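Local coordinates for protein putative ABC transporter subunit, substrate-binding component (Rhodopseudomonas palustris, PDB 4EVQ) that binds 4-hydroxybenzoate between its two lobes and probably delivers such lignin-derived aromatic acids to an ABC transporter as its solute-binding component, at residues Lys76-Glu81 against Arg103-Pro108; Ala273-Phe278 against Ile284-Phe289. One frame throughout, in Å; residues are numbered along the deposited sequence. Where two conformers were deposited one is given.

Interaction 1 of 2, residues Lys76-Glu81 against Arg103-Pro108. With SO4 (sulfate ion), chain C.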
loop_
_atom_site.group_PDB
_atom_site.type_symbol
_atom_site.label_atom_id
_atom_site.label_comp_id
_atom_site.label_asym_id
_atom_site.label_seq_id
_atom_site.Cartn_x
_atom_site.Cartn_y
_atom_site.Cartn_z
ATOM N N LYS A 76 13.034 -19.655 -3.193
ATOM C CA LYS A 76 12.259 -20.813 -2.671
ATOM C C LYS A 76 10.867 -20.875 -3.329
ATOM O O LYS A 76 10.423 -21.925 -3.781
ATOM C CB LYS A 76 12.094 -20.767 -1.133
ATOM C CG LYS A 76 11.005 -21.731 -0.524
ATOM C CD LYS A 76 10.794 -21.515 1.027
ATOM C CE LYS A 76 9.726 -22.431 1.581
ATOM N NZ LYS A 76 10.053 -23.918 1.499
ATOM N N LEU A 77 10.185 -19.754 -3.418
ATOM C CA LEU A 77 8.832 -19.747 -3.932
ATOM C C LEU A 77 8.798 -20.061 -5.422
ATOM O O LEU A 77 7.941 -20.821 -5.860
ATOM C CB LEU A 77 8.154 -18.387 -3.736
ATOM C CG LEU A 77 7.467 -18.244 -2.419
ATOM C CD1 LEU A 77 6.911 -16.840 -2.315
ATOM C CD2 LEU A 77 6.362 -19.262 -2.248
ATOM N N ILE A 78 9.710 -19.467 -6.197
ATOM C CA ILE A 78 9.692 -19.662 -7.636
ATOM C C ILE A 78 10.239 -21.031 -8.007
ATOM O O ILE A 78 9.650 -21.718 -8.839
ATOM C CB ILE A 78 10.483 -18.529 -8.366
ATOM C CG1 ILE A 78 9.818 -17.163 -8.143
ATOM C CG2 ILE A 78 10.649 -18.835 -9.885
ATOM C CD1 ILE A 78 10.651 -15.993 -8.693
ATOM N N GLN A 79 11.360 -21.429 -7.402
ATOM C CA GLN A 79 12.048 -22.658 -7.798
ATOM C C GLN A 79 11.565 -23.855 -6.978
ATOM O O GLN A 79 11.015 -24.795 -7.533
ATOM C CB GLN A 79 13.565 -22.494 -7.677
ATOM C CG GLN A 79 14.105 -21.138 -8.109
ATOM C CD GLN A 79 14.427 -20.991 -9.570
ATOM O OE1 GLN A 79 13.565 -21.110 -10.456
ATOM N NE2 GLN A 79 15.693 -20.690 -9.842
ATOM N N SER A 80 11.747 -23.841 -5.667
ATOM C CA SER A 80 11.468 -25.036 -4.862
ATOM C C SER A 80 9.976 -25.371 -4.761
ATOM O O SER A 80 9.561 -26.530 -4.844
ATOM C CB SER A 80 12.038 -24.836 -3.450
ATOM O OG SER A 80 13.378 -24.370 -3.533
ATOM N N GLU A 81 9.167 -24.343 -4.539
ATOM C CA GLU A 81 7.721 -24.523 -4.404
ATOM C C GLU A 81 7.023 -24.554 -5.754
ATOM O O GLU A 81 5.843 -24.900 -5.836
ATOM C CB GLU A 81 7.091 -23.394 -3.596
ATOM C CG GLU A 81 7.597 -23.252 -2.173
ATOM C CD GLU A 81 7.000 -24.242 -1.210
ATOM O OE1 GLU A 81 6.201 -25.118 -1.634
ATOM O OE2 GLU A 81 7.341 -24.117 -0.009
ATOM N N ARG A 103 11.164 -10.424 -12.303
ATOM C CA ARG A 103 11.137 -9.828 -13.628
ATOM C C ARG A 103 12.008 -10.617 -14.615
ATOM O O ARG A 103 11.719 -10.627 -15.805
ATOM C CB ARG A 103 11.536 -8.367 -13.558
ATOM C CG ARG A 103 12.938 -8.134 -13.241
ATOM C CD ARG A 103 13.202 -6.641 -13.023
ATOM N NE ARG A 103 12.789 -5.819 -14.171
ATOM C CZ ARG A 103 13.492 -5.652 -15.297
ATOM N NH1 ARG A 103 13.022 -4.854 -16.247
ATOM N NH2 ARG A 103 14.658 -6.268 -15.493
ATOM N N GLU A 104 13.026 -11.311 -14.136
ATOM C CA GLU A 104 13.880 -12.098 -15.030
ATOM C C GLU A 104 13.252 -13.440 -15.256
ATOM O O GLU A 104 13.489 -14.048 -16.294
ATOM C CB GLU A 104 15.239 -12.258 -14.411
ATOM C CG GLU A 104 16.018 -10.936 -14.313
ATOM C CD GLU A 104 16.467 -10.326 -15.636
ATOM O OE1 GLU A 104 16.153 -10.886 -16.705
ATOM O OE2 GLU A 104 17.209 -9.317 -15.596
ATOM N N ASP A 105 12.486 -13.949 -14.302
ATOM C CA ASP A 105 11.922 -15.286 -14.415
ATOM C C ASP A 105 10.697 -15.331 -15.334
ATOM O O ASP A 105 10.518 -16.284 -16.090
ATOM C CB ASP A 105 11.535 -15.786 -13.029
ATOM C CG ASP A 105 10.908 -17.128 -13.074
ATOM O OD1 ASP A 105 11.663 -18.122 -13.131
ATOM O OD2 ASP A 105 9.671 -17.216 -13.111
ATOM N N GLY A 106 9.856 -14.321 -15.282
ATOM C CA GLY A 106 8.644 -14.228 -16.063
ATOM C C GLY A 106 7.364 -14.672 -15.365
ATOM O O GLY A 106 6.291 -14.492 -15.880
ATOM N N ILE A 107 7.467 -15.287 -14.193
ATOM C CA ILE A 107 6.297 -15.683 -13.442
ATOM C C ILE A 107 5.336 -14.474 -13.237
ATOM O O ILE A 107 5.768 -13.347 -12.898
ATOM C CB ILE A 107 6.707 -16.256 -12.046
ATOM C CG1 ILE A 107 5.511 -16.781 -11.268
ATOM C CG2 ILE A 107 7.453 -15.181 -11.221
ATOM C CD1 ILE A 107 5.942 -17.614 -10.022
ATOM N N PRO A 108 4.019 -14.691 -13.404
ATOM C CA PRO A 108 3.085 -13.565 -13.127
ATOM C C PRO A 108 3.244 -13.148 -11.685
ATOM O O PRO A 108 3.211 -13.970 -10.765
ATOM C CB PRO A 108 1.713 -14.189 -13.371
ATOM C CG PRO A 108 1.996 -15.324 -14.420
ATOM C CD PRO A 108 3.315 -15.880 -13.944
HETATM S S SO4 C . 6.992 -26.326 2.706
HETATM O O1 SO4 C . 6.326 -26.287 4.025
HETATM O O2 SO4 C . 7.635 -27.600 2.358
HETATM O O3 SO4 C . 6.190 -25.822 1.587
HETATM O O4 SO4 C . 8.058 -25.367 2.922
HETATM O O HOH W 1 11.502 -20.708 -13.169
#
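Chi1 of Ile-78 (-64°) sets CG1 beside the backbone N and leaves CG2 anti to it, facing Asp-105, whose CG is anti to its backbone N (chi1 178°). The two side chains pass in opposite directions where the ends of helices 67-80 and 92-105 lie beside each other on one alpha/beta lobe of this periplasmic binding protein fold. Ile-78 CG2 sits 3.5 Å from Asp-105 OD1, so a methyl packs against a carboxylate. The other branch of Ile-78 carries CD1 to Ile-107 CG2, 4.2 Å away; two beta-branched chains fill the inner part of the joint. Asp-105 suits the helix end because OD2 accepts from Ile-107 N at 3.1 Å, an Asx turn in which the N-H arrives on the anti side, 22° out of the carboxylate plane. Gly-106 lets the chain turn with positive phi, where a CB would press on the preceding carbonyl oxygen. A salt bridge from Lys-76 NZ to Glu-81 OE2 joins the two ends of 76-81, and the same NZ donates to a sulfate, probably from the crystallisation liquor. A water with more acceptors in reach than protons donates to Asp-105 OD1 at 2.6 Å, its bond to Gln-79 OE1 (3.4 Å) being weak.

Interaction 2 of 2, residues Ala273-Phe278 against Ile284-Phe289; sequences AFVKSF and IPPDVF
The backbones of Phe-278 and Pro-286 come within 6.3 Å, CA to CA, where helix 269-282 meets the extended Ile-284 to Pro-286 linker into helix 288-306. Pro-286 is the wedge of the linker: its CB lies over the face of the Phe-278 ring in a CH-pi contact, 3.7 Å from the centroid and 13° off the normal. Roughly at right angles to this, CB and CG both come within 3.4 Å of Phe-274 CE2, while Val-275 CG2 touches Pro-286 CG. A rigid proline fits here, since its ring offers several C-H groups and its nitrogen has no N-H to bury. Phe-278 CG stands anti to the backbone N (chi1 -167°), which sends the ring toward the linker, face to Pro-286 and edge to Ile-284 O, 3.3 Å from CD1. A serine in place of Phe-278 would probably open a gap beside Pro-286 and leave its CB without an aromatic face. Asp-287 is the N-cap of helix 288-306, its OD1 accepting weakly from Phe-289 N, and Phe-289 touches the 4-hydroxybenzoate. The helix meets Pro-286 by apolar and CH-pi packing; buried Ile-284 O lacks a hydrogen-bonding partner, and the slightly positive ring edge is probably a modest electrostatic match.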
loop_
_atom_site.group_PDB
_atom_site.type_symbol
_atom_site.label_atom_id
_atom_site.label_comp_id
_atom_site.label_asym_id
_atom_site.label_seq_id
_atom_site.Cartn_x
_atom_site.Cartn_y
_atom_site.Cartn_z
ATOM N N ALA A 273 -20.462 -4.058 -0.801
ATOM C CA ALA A 273 -20.552 -5.498 -0.685
ATOM C C ALA A 273 -19.307 -6.078 -0.014
ATOM O O ALA A 273 -19.388 -7.012 0.768
ATOM C CB ALA A 273 -20.744 -6.108 -2.042
ATOM N N PHE A 274 -18.157 -5.517 -0.355
ATOM C CA PHE A 274 -16.901 -5.952 0.229
ATOM C C PHE A 274 -16.840 -5.688 1.735
ATOM O O PHE A 274 -16.443 -6.548 2.499
ATOM C CB PHE A 274 -15.776 -5.189 -0.498
ATOM C CG PHE A 274 -14.411 -5.366 0.114
ATOM C CD1 PHE A 274 -13.756 -6.567 0.069
ATOM C CD2 PHE A 274 -13.765 -4.277 0.668
ATOM C CE1 PHE A 274 -12.503 -6.713 0.637
ATOM C CE2 PHE A 274 -12.510 -4.392 1.210
ATOM C CZ PHE A 274 -11.876 -5.608 1.185
ATOM N N VAL A 275 -17.213 -4.482 2.141
ATOM C CA VAL A 275 -17.184 -4.150 3.562
ATOM C C VAL A 275 -18.110 -5.101 4.289
ATOM O O VAL A 275 -17.742 -5.643 5.330
ATOM C CB VAL A 275 -17.579 -2.700 3.814
ATOM C CG1 VAL A 275 -17.853 -2.427 5.300
ATOM C CG2 VAL A 275 -16.473 -1.784 3.303
ATOM N N LYS A 276 -19.307 -5.337 3.744
ATOM C CA LYS A 276 -20.266 -6.247 4.411
ATOM C C LYS A 276 -19.694 -7.656 4.563
ATOM O O LYS A 276 -19.766 -8.265 5.640
ATOM C CB LYS A 276 -21.596 -6.270 3.643
ATOM C CG LYS A 276 -22.674 -7.172 4.280
ATOM C CD LYS A 276 -24.028 -6.967 3.608
ATOM C CE LYS A 276 -25.058 -8.002 4.078
ATOM N NZ LYS A 276 -26.283 -7.969 3.234
ATOM N N SER A 277 -19.119 -8.170 3.479
ATOM C CA SER A 277 -18.544 -9.523 3.468
ATOM C C SER A 277 -17.336 -9.649 4.383
ATOM O O SER A 277 -17.136 -10.670 5.039
ATOM C CB SER A 277 -18.123 -9.902 2.037
ATOM O OG SER A 277 -19.249 -10.170 1.224
ATOM N N PHE A 278 -16.487 -8.627 4.379
ATOM C CA PHE A 278 -15.282 -8.641 5.196
ATOM C C PHE A 278 -15.638 -8.568 6.691
ATOM O O PHE A 278 -15.071 -9.296 7.506
ATOM C CB PHE A 278 -14.358 -7.513 4.759
ATOM C CG PHE A 278 -12.967 -7.606 5.321
ATOM C CD1 PHE A 278 -12.689 -7.213 6.607
ATOM C CD2 PHE A 278 -11.928 -8.120 4.551
ATOM C CE1 PHE A 278 -11.410 -7.289 7.109
ATOM C CE2 PHE A 278 -10.663 -8.195 5.017
ATOM C CZ PHE A 278 -10.384 -7.808 6.303
ATOM N N ILE A 284 -14.049 -6.883 11.799
ATOM C CA ILE A 284 -13.497 -5.558 11.758
ATOM C C ILE A 284 -13.652 -5.047 10.331
ATOM O O ILE A 284 -13.759 -5.814 9.379
ATOM C CB ILE A 284 -11.997 -5.479 12.164
ATOM C CG1 ILE A 284 -11.118 -6.289 11.199
ATOM C CG2 ILE A 284 -11.771 -5.968 13.629
ATOM C CD1 ILE A 284 -9.600 -6.130 11.494
ATOM N N PRO A 285 -13.652 -3.738 10.158
ATOM C CA PRO A 285 -13.696 -3.212 8.794
ATOM C C PRO A 285 -12.421 -3.561 8.036
ATOM O O PRO A 285 -11.326 -3.655 8.623
ATOM C CB PRO A 285 -13.790 -1.713 8.990
ATOM C CG PRO A 285 -14.150 -1.505 10.395
ATOM C CD PRO A 285 -13.722 -2.676 11.180
ATOM N N PRO A 286 -12.552 -3.722 6.703
ATOM C CA PRO A 286 -11.331 -3.804 5.912
ATOM C C PRO A 286 -10.645 -2.465 5.808
ATOM O O PRO A 286 -11.312 -1.436 5.796
ATOM C CB PRO A 286 -11.823 -4.243 4.550
ATOM C CG PRO A 286 -13.242 -3.716 4.477
ATOM C CD PRO A 286 -13.764 -3.713 5.890
ATOM N N ASP A 287 -9.329 -2.467 5.759
ATOM C CA ASP A 287 -8.559 -1.260 5.471
ATOM C C ASP A 287 -7.947 -1.351 4.090
ATOM O O ASP A 287 -8.239 -2.280 3.304
ATOM C CB ASP A 287 -7.535 -0.985 6.571
ATOM C CG ASP A 287 -6.517 -2.060 6.701
ATOM O OD1 ASP A 287 -6.382 -2.913 5.828
ATOM O OD2 ASP A 287 -5.807 -2.093 7.741
ATOM N N VAL A 288 -7.104 -0.384 3.765
ATOM C CA VAL A 288 -6.544 -0.298 2.404
ATOM C C VAL A 288 -5.773 -1.543 2.046
ATOM O O VAL A 288 -5.739 -1.923 0.868
ATOM C CB VAL A 288 -5.676 0.989 2.245
ATOM C CG1 VAL A 288 -4.398 0.934 3.072
ATOM C CG2 VAL A 288 -5.398 1.289 0.760
ATOM N N PHE A 289 -5.112 -2.184 3.011
ATOM C CA PHE A 289 -4.319 -3.367 2.736
ATOM C C PHE A 289 -5.212 -4.499 2.326
ATOM O O PHE A 289 -4.906 -5.241 1.351
ATOM C CB PHE A 289 -3.463 -3.677 3.973
ATOM C CG PHE A 289 -2.700 -2.476 4.457
ATOM C CD1 PHE A 289 -1.643 -1.978 3.741
ATOM C CD2 PHE A 289 -3.033 -1.858 5.648
ATOM C CE1 PHE A 289 -0.967 -0.834 4.144
ATOM C CE2 PHE A 289 -2.365 -0.760 6.095
ATOM C CZ PHE A 289 -1.345 -0.233 5.349
#

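From the N terminus, the chain first meets interaction 1, where 103-108 returns beside 76-81 and closes a loop that holds strand 85-88 and most of helix 92-105. It ties two neighbouring helices together on the sheet that includes strands 85-88 and 109-111. After the first five strands of the second sheet (153-159 to 257-260; 345-351 and 354-362 follow later), interaction 2 closes a far shorter loop, essentially the end of helix 269-282. The loops follow in series, neither nested nor crossed. Interaction 2 packs beside helix 30-46, against the lobe that also carries interaction 1, and leads into the pocket through Phe-289. Interaction 1 lies toward the outside, its centre 30 Å from that of interaction 2.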